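Caspase-1 (Spodoptera frugiperda, PDB 1M72) is a cysteine protease of the caspase family that probably takes part in the proteolytic cascade carrying out apoptosis. Local coordinates at residues 21-32 and 259-268. Numbering follows the deposited sequence.
Sequences NAPYYNMNHKHR and LTRLLVFGKK. With EDO (1,2-ethanediol), chain H.
A single beta bridge pairs Tyr24 with Leu262: Leu262 N donates to Pro23 O (2.9 Å), almost straight at 175°, and Tyr25 N to Leu262 O. Beside it the Tyr25 ring lies against the start of segment 259-268. Arg261 CB sits over the centre of one ring face, 3.7 Å from the centroid and 4° off the normal, a CH-pi contact, while Tyr25 OH accepts from Thr260 N and is also bonded to Asp181. The extended Arg261 chain, with CG beside its backbone N (chi1 -51°), carries NH1 to a lone pair of Ala22 O (2.8 Å), in a bent bond with the oxygen tilted from the guanidinium plane. In the caspase fold these bonds fasten the approach to strand 31-39 of the central sheet to the C-terminal tail beyond edge strand 254-257; Phe227 of the second subunit packs on Pro23 and Leu262. A water accepts from Val264 N and lies 2.9 Å from Tyr25 O, linking the two backbones next to the bridge. Farther along, Met27 CE meets Phe265 CD1 (3.4 Å). The Arg32 guanidinium is sandwiched between Phe265 CD1 and Lys268 CD on opposite faces, with NH2 bonded to Phe265 O. Lys268 NZ reaches His29 O (2.6 Å); Asp99 salt-bridges both cations.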
ATOM      1  N   ASN C  21      15.450  -8.069  15.281  1.00 29.68           N
ATOM      2  CA  ASN C  21      15.837  -6.901  14.484  1.00 27.95           C
ATOM      3  C   ASN C  21      16.420  -7.149  13.107  1.00 26.87           C
ATOM      4  O   ASN C  21      17.087  -6.282  12.562  1.00 27.48           O
ATOM      5  CB  ASN C  21      16.823  -6.056  15.274  1.00 28.34           C
ATOM      6  CG  ASN C  21      16.309  -5.728  16.648  1.00 34.00           C
ATOM      7  OD1 ASN C  21      15.222  -5.172  16.791  1.00 36.12           O
ATOM      8  ND2 ASN C  21      17.074  -6.086  17.678  1.00 32.34           N
ATOM      9  N   ALA C  22      16.184  -8.316  12.536  1.00 25.12           N
ATOM     10  CA  ALA C  22      16.732  -8.576  11.219  1.00 26.97           C
ATOM     11  C   ALA C  22      16.131  -7.632  10.167  1.00 28.69           C
ATOM     12  O   ALA C  22      14.948  -7.316  10.207  1.00 27.84           O
ATOM     13  CB  ALA C  22      16.469 -10.050  10.818  1.00 24.01           C
ATOM     14  N   PRO C  23      16.974  -7.104   9.267  1.00 31.23           N
ATOM     15  CA  PRO C  23      16.472  -6.220   8.208  1.00 28.00           C
ATOM     16  C   PRO C  23      15.756  -7.057   7.141  1.00 26.92           C
ATOM     17  O   PRO C  23      14.902  -6.551   6.422  1.00 28.52           O
ATOM     18  CB  PRO C  23      17.739  -5.560   7.640  1.00 28.13           C
ATOM     19  CG  PRO C  23      18.872  -6.461   8.086  1.00 27.86           C
ATOM     20  CD  PRO C  23      18.430  -6.919   9.465  1.00 27.26           C
ATOM     21  N   TYR C  24      16.077  -8.342   7.051  1.00 24.83           N
ATOM     22  CA  TYR C  24      15.451  -9.191   6.021  1.00 24.21           C
ATOM     23  C   TYR C  24      14.628 -10.325   6.583  1.00 23.72           C
ATOM     24  O   TYR C  24      14.922 -10.788   7.668  1.00 23.05           O
ATOM     25  CB  TYR C  24      16.514  -9.816   5.100  1.00 25.21           C
ATOM     26  CG  TYR C  24      17.207  -8.819   4.250  1.00 24.26           C
ATOM     27  CD1 TYR C  24      18.269  -8.048   4.755  1.00 25.67           C
ATOM     28  CD2 TYR C  24      16.743  -8.556   2.968  1.00 25.46           C
ATOM     29  CE1 TYR C  24      18.848  -7.028   3.996  1.00 26.13           C
ATOM     30  CE2 TYR C  24      17.296  -7.539   2.200  1.00 27.98           C
ATOM     31  CZ  TYR C  24      18.345  -6.775   2.716  1.00 31.25           C
ATOM     32  OH  TYR C  24      18.831  -5.737   1.945  1.00 36.04           O
ATOM     33  N   TYR C  25      13.589 -10.769   5.863  1.00 22.90           N
ATOM     34  CA  TYR C  25      12.820 -11.938   6.323  1.00 22.48           C
ATOM     35  C   TYR C  25      13.728 -13.128   6.083  1.00 22.40           C
ATOM     36  O   TYR C  25      14.573 -13.091   5.179  1.00 25.16           O
ATOM     37  CB  TYR C  25      11.576 -12.172   5.478  1.00 20.47           C
ATOM     38  CG  TYR C  25      10.468 -11.215   5.743  1.00 20.51           C
ATOM     39  CD1 TYR C  25       9.754 -11.280   6.951  1.00 18.29           C
ATOM     40  CD2 TYR C  25      10.122 -10.228   4.797  1.00 15.93           C
ATOM     41  CE1 TYR C  25       8.730 -10.393   7.234  1.00 18.29           C
ATOM     42  CE2 TYR C  25       9.069  -9.316   5.059  1.00 19.11           C
ATOM     43  CZ  TYR C  25       8.386  -9.401   6.280  1.00 18.61           C
ATOM     44  OH  TYR C  25       7.416  -8.491   6.583  1.00 19.68           O
ATOM     45  N   ASN C  26      13.553 -14.190   6.858  1.00 24.40           N
ATOM     46  CA  ASN C  26      14.362 -15.392   6.686  1.00 22.57           C
ATOM     47  C   ASN C  26      13.729 -16.210   5.582  1.00 23.72           C
ATOM     48  O   ASN C  26      12.701 -16.839   5.771  1.00 22.11           O
ATOM     49  CB  ASN C  26      14.426 -16.198   8.006  1.00 26.30           C
ATOM     50  CG  ASN C  26      14.893 -17.679   7.811  1.00 29.63           C
ATOM     51  OD1 ASN C  26      15.328 -18.075   6.728  1.00 28.23           O
ATOM     52  ND2 ASN C  26      14.774 -18.488   8.871  1.00 29.42           N
ATOM     53  N   MET C  27      14.350 -16.188   4.415  1.00 26.04           N
ATOM     54  CA  MET C  27      13.863 -16.962   3.292  1.00 31.28           C
ATOM     55  C   MET C  27      14.772 -18.166   3.110  1.00 33.98           C
ATOM     56  O   MET C  27      15.029 -18.571   1.979  1.00 36.51           O
ATOM     57  CB  MET C  27      13.889 -16.128   2.010  1.00 31.48           C
ATOM     58  CG  MET C  27      13.125 -14.854   2.117  1.00 32.46           C
ATOM     59  SD  MET C  27      11.385 -15.111   2.527  1.00 33.99           S
ATOM     60  CE  MET C  27      10.852 -15.707   0.925  1.00 31.86           C
ATOM     61  N   ASN C  28      15.261 -18.741   4.205  1.00 34.64           N
ATOM     62  CA  ASN C  28      16.134 -19.885   4.082  1.00 38.71           C
ATOM     63  C   ASN C  28      15.537 -21.117   4.753  1.00 39.60           C
ATOM     64  O   ASN C  28      16.259 -21.902   5.362  1.00 38.50           O
ATOM     65  CB  ASN C  28      17.528 -19.566   4.662  1.00 44.26           C
ATOM     66  CG  ASN C  28      18.560 -20.676   4.373  1.00 50.40           C
ATOM     67  OD1 ASN C  28      18.561 -21.282   3.284  1.00 51.69           O
ATOM     68  ND2 ASN C  28      19.450 -20.936   5.339  1.00 50.48           N
ATOM     69  N   HIS C  29      14.210 -21.259   4.664  1.00 39.14           N
ATOM     70  CA  HIS C  29      13.508 -22.423   5.230  1.00 37.42           C
ATOM     71  C   HIS C  29      13.651 -23.566   4.217  1.00 34.77           C
ATOM     72  O   HIS C  29      14.123 -23.353   3.102  1.00 30.90           O
ATOM     73  CB  HIS C  29      12.007 -22.140   5.447  1.00 32.15           C
ATOM     74  CG  HIS C  29      11.730 -21.161   6.541  1.00 30.47           C
ATOM     75  ND1 HIS C  29      11.229 -21.541   7.771  1.00 29.67           N
ATOM     76  CD2 HIS C  29      11.864 -19.811   6.590  1.00 31.01           C
ATOM     77  CE1 HIS C  29      11.068 -20.471   8.532  1.00 28.30           C
ATOM     78  NE2 HIS C  29      11.445 -19.407   7.840  1.00 31.05           N
ATOM     79  N   LYS C  30      13.251 -24.766   4.612  1.00 32.10           N
ATOM     80  CA  LYS C  30      13.339 -25.915   3.719  1.00 32.32           C
ATOM     81  C   LYS C  30      12.564 -25.624   2.433  1.00 31.15           C
ATOM     82  O   LYS C  30      13.049 -25.865   1.332  1.00 31.04           O
ATOM     83  CB  LYS C  30      12.762 -27.153   4.427  1.00 34.38           C
ATOM     84  CG  LYS C  30      12.742 -28.410   3.581  1.00 38.78           C
ATOM     85  CD  LYS C  30      12.072 -29.620   4.286  1.00 39.05           C
ATOM     86  CE  LYS C  30      12.467 -30.897   3.530  1.00 41.15           C
ATOM     87  NZ  LYS C  30      11.741 -32.104   4.006  1.00 47.60           N
ATOM     88  N   HIS C  31      11.343 -25.116   2.553  1.00 31.38           N
ATOM     89  CA  HIS C  31      10.563 -24.795   1.331  1.00 32.68           C
ATOM     90  C   HIS C  31      10.270 -23.330   1.191  1.00 31.61           C
ATOM     91  O   HIS C  31      10.175 -22.604   2.190  1.00 33.20           O
ATOM     92  CB  HIS C  31       9.214 -25.514   1.337  1.00 31.81           C
ATOM     93  CG  HIS C  31       9.328 -26.982   1.604  1.00 37.08           C
ATOM     94  ND1 HIS C  31       9.853 -27.867   0.685  1.00 36.59           N
ATOM     95  CD2 HIS C  31       9.023 -27.713   2.702  1.00 36.37           C
ATOM     96  CE1 HIS C  31       9.861 -29.079   1.205  1.00 36.99           C
ATOM     97  NE2 HIS C  31       9.365 -29.013   2.428  1.00 38.07           N
ATOM     98  N   ARG C  32      10.112 -22.895  -0.056  1.00 33.90           N
ATOM     99  CA  ARG C  32       9.718 -21.500  -0.348  1.00 30.56           C
ATOM    100  C   ARG C  32       8.297 -21.312   0.236  1.00 29.09           C
ATOM    101  O   ARG C  32       8.004 -20.354   0.959  1.00 27.12           O
ATOM    102  CB  ARG C  32       9.621 -21.290  -1.847  1.00 31.43           C
ATOM    103  CG  ARG C  32       9.158 -19.917  -2.234  1.00 31.56           C
ATOM    104  CD  ARG C  32      10.324 -19.061  -2.714  1.00 31.99           C
ATOM    105  NE  ARG C  32      11.178 -18.579  -1.641  1.00 30.55           N
ATOM    106  CZ  ARG C  32      12.455 -18.212  -1.806  1.00 28.96           C
ATOM    107  NH1 ARG C  32      13.057 -18.275  -3.008  1.00 21.02           N
ATOM    108  NH2 ARG C  32      13.121 -17.755  -0.757  1.00 29.81           N
ATOM    109  N   LEU C 259       4.565  -5.002   5.416  1.00 18.74           N
ATOM    110  CA  LEU C 259       5.853  -5.681   5.626  1.00 19.45           C
ATOM    111  C   LEU C 259       6.737  -4.976   6.636  1.00 20.17           C
ATOM    112  O   LEU C 259       6.970  -3.770   6.558  1.00 21.87           O
ATOM    113  CB  LEU C 259       6.607  -5.833   4.305  1.00 16.20           C
ATOM    114  CG  LEU C 259       5.859  -6.671   3.260  1.00 19.07           C
ATOM    115  CD1 LEU C 259       6.784  -6.879   2.101  1.00 14.62           C
ATOM    116  CD2 LEU C 259       5.377  -8.077   3.815  1.00 14.77           C
ATOM    117  N   THR C 260       7.214  -5.730   7.616  1.00 22.44           N
ATOM    118  CA  THR C 260       8.073  -5.158   8.658  1.00 21.36           C
ATOM    119  C   THR C 260       9.584  -5.408   8.373  1.00 24.10           C
ATOM    120  O   THR C 260      10.467  -4.958   9.113  1.00 28.19           O
ATOM    121  CB  THR C 260       7.697  -5.766  10.013  1.00 20.83           C
ATOM    122  OG1 THR C 260       7.871  -7.184   9.941  1.00 20.28           O
ATOM    123  CG2 THR C 260       6.222  -5.461  10.362  1.00 21.22           C
ATOM    124  N   ARG C 261       9.874  -6.170   7.327  1.00 21.48           N
ATOM    125  CA  ARG C 261      11.243  -6.444   6.949  1.00 22.76           C
ATOM    126  C   ARG C 261      11.288  -6.454   5.414  1.00 22.98           C
ATOM    127  O   ARG C 261      10.248  -6.429   4.752  1.00 19.53           O
ATOM    128  CB  ARG C 261      11.710  -7.802   7.503  1.00 25.15           C
ATOM    129  CG  ARG C 261      11.453  -8.004   9.004  1.00 21.89           C
ATOM    130  CD  ARG C 261      12.043  -9.326   9.449  1.00 21.05           C
ATOM    131  NE  ARG C 261      11.606  -9.672  10.802  1.00 23.65           N
ATOM    132  CZ  ARG C 261      11.973  -9.013  11.904  1.00 24.24           C
ATOM    133  NH1 ARG C 261      12.813  -7.962  11.846  1.00 19.20           N
ATOM    134  NH2 ARG C 261      11.449  -9.371  13.067  1.00 24.00           N
ATOM    135  N   LEU C 262      12.500  -6.467   4.858  1.00 23.62           N
ATOM    136  CA  LEU C 262      12.662  -6.462   3.422  1.00 25.01           C
ATOM    137  C   LEU C 262      12.531  -7.889   2.952  1.00 22.94           C
ATOM    138  O   LEU C 262      12.910  -8.820   3.650  1.00 23.15           O
ATOM    139  CB  LEU C 262      14.023  -5.887   3.024  1.00 25.08           C
ATOM    140  CG  LEU C 262      14.313  -4.398   3.220  1.00 25.41           C
ATOM    141  CD1 LEU C 262      15.791  -4.188   3.015  1.00 27.15           C
ATOM    142  CD2 LEU C 262      13.559  -3.529   2.222  1.00 24.08           C
ATOM    143  N   LEU C 263      11.979  -8.052   1.771  1.00 21.38           N
ATOM    144  CA  LEU C 263      11.816  -9.389   1.220  1.00 22.97           C
ATOM    145  C   LEU C 263      12.620  -9.627  -0.071  1.00 21.59           C
ATOM    146  O   LEU C 263      12.328  -9.069  -1.130  1.00 24.19           O
ATOM    147  CB  LEU C 263      10.315  -9.694   0.985  1.00 20.65           C
ATOM    148  CG  LEU C 263       9.983 -10.973   0.191  1.00 23.99           C
ATOM    149  CD1 LEU C 263      10.778 -12.175   0.680  1.00 25.25           C
ATOM    150  CD2 LEU C 263       8.522 -11.229   0.294  1.00 23.46           C
ATOM    151  N   VAL C 264      13.665 -10.429   0.041  1.00 23.22           N
ATOM    152  CA  VAL C 264      14.494 -10.815  -1.095  1.00 22.35           C
ATOM    153  C   VAL C 264      14.403 -12.338  -1.137  1.00 22.83           C
ATOM    154  O   VAL C 264      14.750 -13.014  -0.170  1.00 24.71           O
ATOM    155  CB  VAL C 264      15.928 -10.355  -0.888  1.00 26.12           C
ATOM    156  CG1 VAL C 264      16.865 -11.146  -1.791  1.00 23.52           C
ATOM    157  CG2 VAL C 264      16.016  -8.852  -1.186  1.00 24.72           C
ATOM    158  N   PHE C 265      13.889 -12.889  -2.229  1.00 24.46           N
ATOM    159  CA  PHE C 265      13.727 -14.336  -2.314  1.00 28.42           C
ATOM    160  C   PHE C 265      14.994 -15.200  -2.195  1.00 32.49           C
ATOM    161  O   PHE C 265      14.982 -16.222  -1.486  1.00 29.48           O
ATOM    162  CB  PHE C 265      12.951 -14.722  -3.589  1.00 26.43           C
ATOM    163  CG  PHE C 265      11.459 -14.479  -3.477  1.00 27.65           C
ATOM    164  CD1 PHE C 265      10.714 -15.096  -2.463  1.00 23.90           C
ATOM    165  CD2 PHE C 265      10.802 -13.620  -4.369  1.00 25.30           C
ATOM    166  CE1 PHE C 265       9.332 -14.857  -2.341  1.00 24.90           C
ATOM    167  CE2 PHE C 265       9.423 -13.367  -4.263  1.00 23.55           C
ATOM    168  CZ  PHE C 265       8.680 -13.982  -3.250  1.00 26.29           C
ATOM    169  N   GLY C 266      16.069 -14.779  -2.872  1.00 34.06           N
ATOM    170  CA  GLY C 266      17.304 -15.532  -2.841  1.00 36.74           C
ATOM    171  C   GLY C 266      17.087 -16.739  -3.710  1.00 38.48           C
ATOM    172  O   GLY C 266      16.156 -16.741  -4.489  1.00 38.74           O
ATOM    173  N   LYS C 267      17.946 -17.743  -3.610  1.00 41.88           N
ATOM    174  CA  LYS C 267      17.753 -18.957  -4.386  1.00 45.64           C
ATOM    175  C   LYS C 267      17.741 -20.053  -3.346  1.00 46.49           C
ATOM    176  O   LYS C 267      18.549 -20.044  -2.420  1.00 46.66           O
ATOM    177  CB  LYS C 267      18.907 -19.222  -5.349  1.00 47.69           C
ATOM    178  CG  LYS C 267      19.459 -18.007  -6.040  1.00 53.33           C
ATOM    179  CD  LYS C 267      20.440 -18.398  -7.155  1.00 55.95           C
ATOM    180  CE  LYS C 267      19.788 -18.309  -8.536  1.00 59.81           C
ATOM    181  NZ  LYS C 267      19.382 -16.904  -8.900  1.00 61.71           N
ATOM    182  N   LYS C 268      16.806 -20.975  -3.476  1.00 46.71           N
ATOM    183  CA  LYS C 268      16.740 -22.086  -2.556  1.00 48.56           C
ATOM    184  C   LYS C 268      18.011 -22.943  -2.812  1.00 51.60           C
ATOM    185  O   LYS C 268      18.782 -23.190  -1.835  1.00 52.32           O
ATOM    186  CB  LYS C 268      15.457 -22.889  -2.829  1.00 47.34           C
ATOM    187  CG  LYS C 268      14.153 -22.073  -2.709  1.00 45.97           C
ATOM    188  CD  LYS C 268      13.483 -22.211  -1.317  1.00 39.47           C
ATOM    189  CE  LYS C 268      14.341 -21.666  -0.204  1.00 37.44           C
ATOM    190  NZ  LYS C 268      13.705 -21.710   1.134  1.00 32.46           N
TER
HETATM  191  C1  EDO H 503      10.994 -15.123   8.274  1.00 24.69           C
HETATM  192  O1  EDO H 503      10.869 -13.821   8.806  1.00 30.31           O
HETATM  193  C2  EDO H 503      10.636 -15.124   6.815  1.00 30.96           C
HETATM  194  O2  EDO H 503      10.157 -16.412   6.496  1.00 27.94           O
HETATM  195  O   HOH W   1      14.313 -11.799   2.623  1.00 28.69           O